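Local coordinates for mirolysin (PDB 6R7U), which binds zinc and calcium and probably acts as a metallopeptidase of the pappalysin family of metzincins, cleaving peptide bonds in proteins, at residues Q66-I71 / F103-R108; L215-G220 / N265-T270; G228-A233 / K280-R285. The protein carries 1 engineered substitution. All blocks are in the same frame, centred on the assembly; numbering follows the deposited sequence.

Contact 1 lies about 24 Å, centre to centre, from contact 2 and on the opposite side of the chain's centre. It packs helix 64-77 on strand 101-105 through aliphatic groups, mostly buried but with an exposed flank at I68. Contacts 2 and 3 are neighbours, with centres about 10 Å apart. Contact 2 is buried throughout and combines aromatic packing and a backbone bond beside the zinc, with a calcium ion on the same turn. Contact 3 is also largely buried and relies on one isoleucine and two bridging waters beside a calcium ion. Both draw on the long loop that follows helix 203-212, and they are joined where N265 ND2 meets Q282 OE1.

Contact 1 (Q66-I71 / F103-R108); sequences QIISQI and FKLARR
I71 and L105 form the apolar centre of a helix-on-sheet contact, in which helix 64-77 runs roughly antiparallel to strand 101-105 (158° between the short axes, closest approach 9.3 Å). The two side chains mesh by their branches. I71 CD1 lies 3.8 Å from L105 CD2, and I71 CG1 is 4.0 Å from L105 CG, which lays the ethyl arm of the isoleucine against the CD2 branch of the leucine. The other branch, CG2, stands anti to the backbone N of I71 and is thereby directed at the strand backbone, 3.6 Å from F103 O. Strands 45-55 and 101-105 are parallel neighbours in the central sheet, and helix 64-77 lies between them in sequence, so the contact closes a beta-alpha-beta crossover. One turn earlier in the helix, I67 CG2 extends the apolar patch to L105 CD2 at 4.5 Å, and I68 CG1 flanks L105 CD1 at the exposed border. I67 also leans on V51 and V53 of strand 45-55. F103 starts toward the helix, but its ring leads away to V209 of helix 203-212. Away from the sheet, S69 OG donates to Q66 O at 2.7 Å; this carbonyl oxygen also receives Q70 N from the same face of its plane. The amide of Q66 is held by F189, D192 and S194.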
# COMPACT_ATOMS: atom_id res chain seq x y z
N GLN A 66 -1.24 -3.75 18.76
CA GLN A 66 -0.98 -4.37 17.45
C GLN A 66 -1.13 -3.32 16.36
O GLN A 66 -0.32 -3.25 15.45
CB GLN A 66 -1.95 -5.53 17.25
CG GLN A 66 -1.56 -6.49 16.14
CD GLN A 66 -0.28 -7.28 16.40
OE1 GLN A 66 0.01 -7.67 17.55
NE2 GLN A 66 0.41 -7.64 15.32
N ILE A 67 -2.14 -2.48 16.49
CA ILE A 67 -2.34 -1.48 15.45
C ILE A 67 -1.22 -0.44 15.49
O ILE A 67 -0.68 -0.03 14.45
CB ILE A 67 -3.73 -0.85 15.63
CG1 ILE A 67 -4.78 -1.91 15.29
CG2 ILE A 67 -3.83 0.44 14.78
CD1 ILE A 67 -6.07 -1.65 15.95
N ILE A 68 -0.83 -0.03 16.71
CA ILE A 68 0.22 0.97 16.83
C ILE A 68 1.51 0.41 16.19
O ILE A 68 2.24 1.15 15.51
CB ILE A 68 0.40 1.37 18.29
CG1 ILE A 68 -0.87 2.10 18.80
CG2 ILE A 68 1.69 2.19 18.49
CD1 ILE A 68 -0.98 2.23 20.40
N SER A 69 1.75 -0.91 16.36
CA SER A 69 2.98 -1.48 15.75
C SER A 69 2.93 -1.37 14.24
O SER A 69 3.97 -1.17 13.59
CB SER A 69 3.17 -2.93 16.17
OG SER A 69 2.28 -3.81 15.50
N GLN A 70 1.72 -1.48 13.63
CA GLN A 70 1.66 -1.33 12.17
C GLN A 70 2.00 0.09 11.76
O GLN A 70 2.68 0.31 10.75
CB GLN A 70 0.26 -1.66 11.63
CG GLN A 70 0.19 -1.56 10.12
CD GLN A 70 1.11 -2.58 9.51
OE1 GLN A 70 0.81 -3.77 9.55
NE2 GLN A 70 2.22 -2.12 8.93
N ILE A 71 1.48 1.08 12.53
CA ILE A 71 1.79 2.47 12.19
C ILE A 71 3.33 2.68 12.27
O ILE A 71 3.93 3.34 11.41
CB ILE A 71 1.01 3.44 13.10
CG1 ILE A 71 -0.49 3.21 12.89
CG2 ILE A 71 1.43 4.86 12.75
CD1 ILE A 71 -1.07 3.83 11.55
N PHE A 103 3.11 8.69 8.87
CA PHE A 103 1.75 8.26 9.15
C PHE A 103 1.46 8.49 10.58
O PHE A 103 2.25 8.07 11.44
CB PHE A 103 1.54 6.76 8.85
CG PHE A 103 1.82 6.46 7.41
CD1 PHE A 103 3.12 6.26 6.96
CD2 PHE A 103 0.78 6.30 6.51
CE1 PHE A 103 3.39 6.03 5.60
CE2 PHE A 103 1.04 5.99 5.17
CZ PHE A 103 2.34 5.92 4.72
N LYS A 104 0.26 9.02 10.85
CA LYS A 104 -0.12 9.23 12.24
C LYS A 104 -1.54 8.89 12.41
O LYS A 104 -2.33 9.26 11.56
CB LYS A 104 0.06 10.69 12.66
CG LYS A 104 1.48 11.15 12.84
CD LYS A 104 1.51 12.53 13.56
CE LYS A 104 1.31 12.45 15.07
NZ LYS A 104 1.73 13.71 15.76
N LEU A 105 -1.89 8.18 13.49
CA LEU A 105 -3.29 7.91 13.72
C LEU A 105 -4.06 9.22 13.89
O LEU A 105 -3.62 10.14 14.62
CB LEU A 105 -3.48 7.04 14.96
CG LEU A 105 -3.08 5.56 14.77
CD1 LEU A 105 -3.08 4.82 16.10
CD2 LEU A 105 -4.00 4.81 13.76
N ALA A 106 -5.26 9.29 13.28
CA ALA A 106 -6.09 10.49 13.44
C ALA A 106 -6.49 10.69 14.90
O ALA A 106 -6.70 9.71 15.63
CB ALA A 106 -7.34 10.39 12.60
N ARG A 107 -6.67 11.97 15.28
CA ARG A 107 -7.13 12.32 16.62
C ARG A 107 -8.42 13.11 16.58
O ARG A 107 -9.02 13.38 17.64
CB ARG A 107 -6.04 13.12 17.36
CG ARG A 107 -4.71 12.34 17.45
CD ARG A 107 -4.83 10.97 18.13
NE ARG A 107 -5.48 11.03 19.44
CZ ARG A 107 -4.84 11.22 20.59
NH1 ARG A 107 -3.53 11.42 20.61
NH2 ARG A 107 -5.52 11.24 21.74
N ARG A 108 -8.87 13.46 15.37
CA ARG A 108 -10.15 14.12 15.16
C ARG A 108 -10.92 13.37 14.09
O ARG A 108 -10.37 13.14 12.99
CB ARG A 108 -9.98 15.60 14.77
CG ARG A 108 -9.25 16.45 15.81
CD ARG A 108 -10.09 16.82 17.03
NE ARG A 108 -11.20 17.72 16.70
CZ ARG A 108 -11.08 19.01 16.39
NH1 ARG A 108 -9.88 19.58 16.31
NH2 ARG A 108 -12.16 19.73 16.11

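Contact 2 (L215-G220 / N265-T270); sequences LRHIWG and NYMDYT. With ZN (zinc ion), chain E; CA (calcium ion), chain C.
The ring of Y269 has the edge of W219 on one face, with W219 CH2 3.4 Å above its plane and over its centre; the planes lie at 66°, an edge-to-face pair. Y269 CE1 lies at the edge of the W219 ring, in its plane, and one face of that ring is covered by H217 CB, near the rim. Y269 in turn sets its own edge against the face of H217, with ring centroids 5.0 Å apart. On that same face W219 CH2 stands 3.3 Å above the imidazole plane, offset toward the rim. A chi1 of 67° places the indole between the backbone N and carbonyl carbon of W219, folded back over H217. H217 NE2 binds zinc together with H207 and H211, and D221 holds H217 ND1. Beneath this cluster passes the tight turn N265-D268, the Met-turn of metzincins, in which N265 OD1 takes M267 N in an Asx turn. I218 N donates to M267 O at 3.1 Å and a nearly straight 166°, approaching from above the carbonyl plane. The bent selenomethionine M267 packs its CG against L215 CD1 at 4.0 Å. Calcium is bound by W219 O, so one turn serves two metals. Zinc, D221 and the ring packing would limit rotation of the imidazole, while I218 N to M267 O ties the two backbones together.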
# COMPACT_ATOMS: atom_id res chain seq x y z
N LEU A 215 1.87 2.71 -6.67
CA LEU A 215 2.82 1.72 -7.14
C LEU A 215 2.10 0.43 -7.62
O LEU A 215 1.07 -0.00 -7.09
CB LEU A 215 3.85 1.31 -6.08
CG LEU A 215 4.63 2.52 -5.48
CD1 LEU A 215 5.69 2.07 -4.49
CD2 LEU A 215 5.25 3.40 -6.57
N ARG A 216 2.74 -0.20 -8.59
CA ARG A 216 2.26 -1.51 -9.08
C ARG A 216 3.20 -2.65 -8.68
O ARG A 216 4.36 -2.42 -8.38
CB ARG A 216 2.21 -1.50 -10.62
CG ARG A 216 1.24 -0.48 -11.17
CD ARG A 216 1.30 -0.62 -12.68
NE ARG A 216 0.49 0.40 -13.33
CZ ARG A 216 0.22 0.43 -14.63
NH1 ARG A 216 0.69 -0.53 -15.43
NH2 ARG A 216 -0.52 1.40 -15.14
N HIS A 217 2.72 -3.91 -8.79
CA HIS A 217 3.58 -5.06 -8.54
C HIS A 217 4.79 -4.95 -9.41
O HIS A 217 4.67 -4.68 -10.60
CB HIS A 217 2.82 -6.32 -8.90
CG HIS A 217 1.78 -6.57 -7.84
ND1 HIS A 217 0.61 -7.24 -8.13
CD2 HIS A 217 1.76 -6.18 -6.54
CE1 HIS A 217 -0.06 -7.28 -6.97
NE2 HIS A 217 0.62 -6.67 -5.99
N ILE A 218 5.95 -5.21 -8.85
CA ILE A 218 7.23 -5.02 -9.55
C ILE A 218 7.35 -5.89 -10.83
O ILE A 218 8.03 -5.47 -11.81
CB ILE A 218 8.39 -5.26 -8.57
CG1 ILE A 218 9.71 -4.94 -9.19
CG2 ILE A 218 8.40 -6.70 -8.07
CD1 ILE A 218 10.86 -4.79 -8.12
N TRP A 219 6.66 -7.04 -10.86
CA TRP A 219 6.82 -7.91 -12.05
C TRP A 219 5.85 -7.55 -13.19
O TRP A 219 5.85 -8.21 -14.25
CB TRP A 219 6.63 -9.36 -11.68
CG TRP A 219 5.23 -9.64 -11.28
CD1 TRP A 219 4.27 -10.27 -12.02
CD2 TRP A 219 4.72 -9.54 -9.95
NE1 TRP A 219 3.14 -10.44 -11.26
CE2 TRP A 219 3.37 -9.98 -9.99
CE3 TRP A 219 5.28 -9.16 -8.73
CZ2 TRP A 219 2.58 -10.05 -8.83
CZ3 TRP A 219 4.47 -9.15 -7.60
CH2 TRP A 219 3.16 -9.61 -7.65
N GLY A 220 4.97 -6.58 -12.97
CA GLY A 220 4.13 -6.10 -14.06
C GLY A 220 2.79 -6.78 -14.25
O GLY A 220 2.08 -6.46 -15.20
N ASN A 265 12.10 -5.87 -2.92
CA ASN A 265 11.32 -4.65 -3.01
C ASN A 265 10.01 -4.91 -2.30
O ASN A 265 9.46 -6.04 -2.42
CB ASN A 265 11.04 -4.32 -4.46
CG ASN A 265 10.45 -2.94 -4.63
OD1 ASN A 265 9.20 -2.78 -4.64
ND2 ASN A 265 11.30 -1.92 -4.75
N TYR A 266 9.44 -3.90 -1.62
CA TYR A 266 8.12 -4.13 -0.97
C TYR A 266 7.02 -4.53 -1.93
O TYR A 266 6.02 -5.09 -1.48
CB TYR A 266 7.67 -2.91 -0.22
CG TYR A 266 8.64 -2.51 0.85
CD1 TYR A 266 8.99 -3.40 1.86
CD2 TYR A 266 9.26 -1.25 0.83
CE1 TYR A 266 9.83 -3.02 2.89
CE2 TYR A 266 10.18 -0.90 1.81
CZ TYR A 266 10.43 -1.78 2.86
OH TYR A 266 11.35 -1.45 3.83
N MSE A 267 7.15 -4.13 -3.22
CA MSE A 267 6.07 -4.41 -4.19
C MSE A 267 6.20 -5.81 -4.87
O MSE A 267 5.53 -6.03 -5.91
CB MSE A 267 5.96 -3.31 -5.24
CG MSE A 267 5.96 -1.96 -4.62
SE MSE A 267 4.41 -1.87 -3.28
CE MSE A 267 2.92 -2.47 -4.41
N ASP A 268 7.08 -6.72 -4.30
CA ASP A 268 7.10 -8.10 -4.73
C ASP A 268 6.18 -8.88 -3.80
O ASP A 268 5.38 -8.25 -3.08
CB ASP A 268 8.52 -8.68 -4.75
CG ASP A 268 8.72 -9.76 -5.83
OD1 ASP A 268 7.74 -10.45 -6.18
OD2 ASP A 268 9.84 -9.89 -6.34
N TYR A 269 6.24 -10.24 -3.85
CA TYR A 269 5.36 -11.12 -3.06
C TYR A 269 6.17 -11.97 -2.08
O TYR A 269 5.68 -12.98 -1.59
CB TYR A 269 4.58 -12.05 -4.00
CG TYR A 269 3.21 -11.58 -4.44
CD1 TYR A 269 2.75 -10.30 -4.11
CD2 TYR A 269 2.43 -12.36 -5.28
CE1 TYR A 269 1.46 -9.88 -4.49
CE2 TYR A 269 1.15 -11.95 -5.67
CZ TYR A 269 0.67 -10.71 -5.27
OH TYR A 269 -0.56 -10.28 -5.75
N THR A 270 7.40 -11.54 -1.75
CA THR A 270 8.27 -12.31 -0.86
C THR A 270 7.86 -12.18 0.60
O THR A 270 6.95 -11.40 0.91
CB THR A 270 9.70 -11.87 -1.08
OG1 THR A 270 9.76 -10.44 -1.07
CG2 THR A 270 10.21 -12.37 -2.40
ZN ZN E . -0.09 -6.03 -4.29
CA CA C . 6.71 -9.56 -15.88
O HOH W 1 7.74 -7.66 -16.80

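Contact 3 (G228-A233 / K280-R285); sequences GTDNIA and KGQVER. With CA (calcium ion), chain D.
I232 packs on the first turn of helix 280-288 at G281, a loop-to-helix contact beside a calcium site in the long segment between helix 203-212 and strand 243-244. The calcium-binding loop is shaped by an Asx turn, in which D230 OD1 accepts I232 N from above the carboxylate plane, and by an ST turn from T229 OG1 to N231 N. D230 OD1 binds the ion at 2.3 Å; I232 O and T235 OG1 also bind it. The same residue, I232, therefore gives its carbonyl to the metal and its side chain to the helix. Its CG2, anti to the backbone N, reaches Q282 N at 3.9 Å, while CD1 rests 3.8 Å from G281 O. Having no CB, G281 leaves the helix backbone bare just where CG2 and CD1 of I232 settle. I232 CG1 touches Q282 CG at 4.0 Å, the two side chains crossing at about a right angle.

Polar links run through water. One donates to D230 OD2 at 2.7 Å and accepts from Q282 NE2, whose amide oxygen is taken by T279 N and N265 ND2. A second water donates to N231 O and accepts from R285 NH2 at 2.9 Å. The guanidinium group also has salt bridges to E30 and D214, which would help fix its position; its NH2 passes 3.6 Å from N231 CB.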
# COMPACT_ATOMS: atom_id res chain seq x y z
N GLY A 228 4.80 -6.92 -19.36
CA GLY A 228 4.17 -5.98 -18.44
C GLY A 228 5.21 -5.09 -17.77
O GLY A 228 6.41 -5.35 -17.85
N THR A 229 4.76 -4.03 -17.11
CA THR A 229 5.70 -3.09 -16.50
C THR A 229 5.10 -2.55 -15.20
O THR A 229 3.86 -2.48 -15.04
CB THR A 229 5.97 -1.93 -17.49
OG1 THR A 229 6.95 -1.04 -16.91
CG2 THR A 229 4.69 -1.14 -17.83
N ASP A 230 5.97 -2.06 -14.33
CA ASP A 230 5.49 -1.39 -13.14
C ASP A 230 5.72 0.13 -13.36
O ASP A 230 5.50 0.92 -12.44
CB ASP A 230 6.16 -1.95 -11.85
CG ASP A 230 7.65 -1.59 -11.70
OD1 ASP A 230 8.31 -1.25 -12.73
OD2 ASP A 230 8.15 -1.63 -10.55
N ASN A 231 6.16 0.52 -14.59
CA ASN A 231 6.39 1.93 -14.94
C ASN A 231 7.47 2.61 -14.10
O ASN A 231 7.57 3.84 -14.11
CB ASN A 231 5.09 2.72 -14.83
CG ASN A 231 4.03 2.23 -15.79
OD1 ASN A 231 2.89 2.01 -15.40
ND2 ASN A 231 4.38 2.11 -17.06
N ILE A 232 8.35 1.83 -13.47
CA ILE A 232 9.48 2.36 -12.69
C ILE A 232 10.76 1.85 -13.36
O ILE A 232 10.99 0.65 -13.35
CB ILE A 232 9.41 1.98 -11.19
CG1 ILE A 232 8.03 2.39 -10.56
CG2 ILE A 232 10.62 2.58 -10.43
CD1 ILE A 232 7.76 3.86 -10.49
N ALA A 233 11.58 2.75 -13.89
CA ALA A 233 12.80 2.29 -14.55
C ALA A 233 13.79 1.65 -13.57
O ALA A 233 14.44 0.69 -13.95
CB ALA A 233 13.50 3.43 -15.27
N LYS A 280 14.23 4.83 -5.31
CA LYS A 280 14.05 6.27 -5.52
C LYS A 280 12.98 6.56 -6.60
O LYS A 280 12.19 7.49 -6.44
CB LYS A 280 15.37 6.94 -5.87
CG LYS A 280 16.40 6.71 -4.79
CD LYS A 280 17.79 7.24 -5.20
CE LYS A 280 18.72 7.28 -4.02
NZ LYS A 280 20.07 7.70 -4.48
N GLY A 281 12.91 5.72 -7.66
CA GLY A 281 11.87 5.89 -8.69
C GLY A 281 10.48 5.69 -8.12
O GLY A 281 9.53 6.43 -8.40
N GLN A 282 10.36 4.69 -7.22
CA GLN A 282 9.06 4.45 -6.61
C GLN A 282 8.70 5.63 -5.71
O GLN A 282 7.55 6.12 -5.71
CB GLN A 282 9.15 3.17 -5.79
CG GLN A 282 8.94 1.95 -6.65
CD GLN A 282 9.22 0.66 -5.89
OE1 GLN A 282 10.08 0.61 -5.01
NE2 GLN A 282 8.52 -0.41 -6.25
N VAL A 283 9.70 6.12 -4.99
CA VAL A 283 9.47 7.26 -4.09
C VAL A 283 9.01 8.52 -4.91
O VAL A 283 8.05 9.16 -4.48
CB VAL A 283 10.74 7.58 -3.27
CG1 VAL A 283 10.70 8.98 -2.66
CG2 VAL A 283 10.94 6.50 -2.21
N GLU A 284 9.63 8.80 -6.06
CA GLU A 284 9.22 9.95 -6.87
C GLU A 284 7.74 9.80 -7.24
O GLU A 284 6.97 10.76 -7.17
CB GLU A 284 10.05 10.09 -8.16
CG GLU A 284 11.53 10.35 -7.95
CD GLU A 284 12.39 9.95 -9.15
OE1 GLU A 284 11.96 10.19 -10.30
OE2 GLU A 284 13.50 9.39 -8.93
N ARG A 285 7.35 8.59 -7.66
CA ARG A 285 5.95 8.35 -8.05
C ARG A 285 5.02 8.61 -6.87
O ARG A 285 3.99 9.26 -7.04
CB ARG A 285 5.79 6.92 -8.56
CG ARG A 285 4.36 6.50 -8.87
CD ARG A 285 3.72 7.33 -9.96
NE ARG A 285 4.26 6.98 -11.27
CZ ARG A 285 3.65 6.23 -12.17
NH1 ARG A 285 2.40 5.82 -11.98
NH2 ARG A 285 4.26 5.93 -13.31
CA CA D . 10.44 -1.73 -13.56
O HOH W 2 6.72 -0.71 -8.42
O HOH W 3 7.09 6.32 -13.14
O HOH W 4 10.16 -3.84 -12.58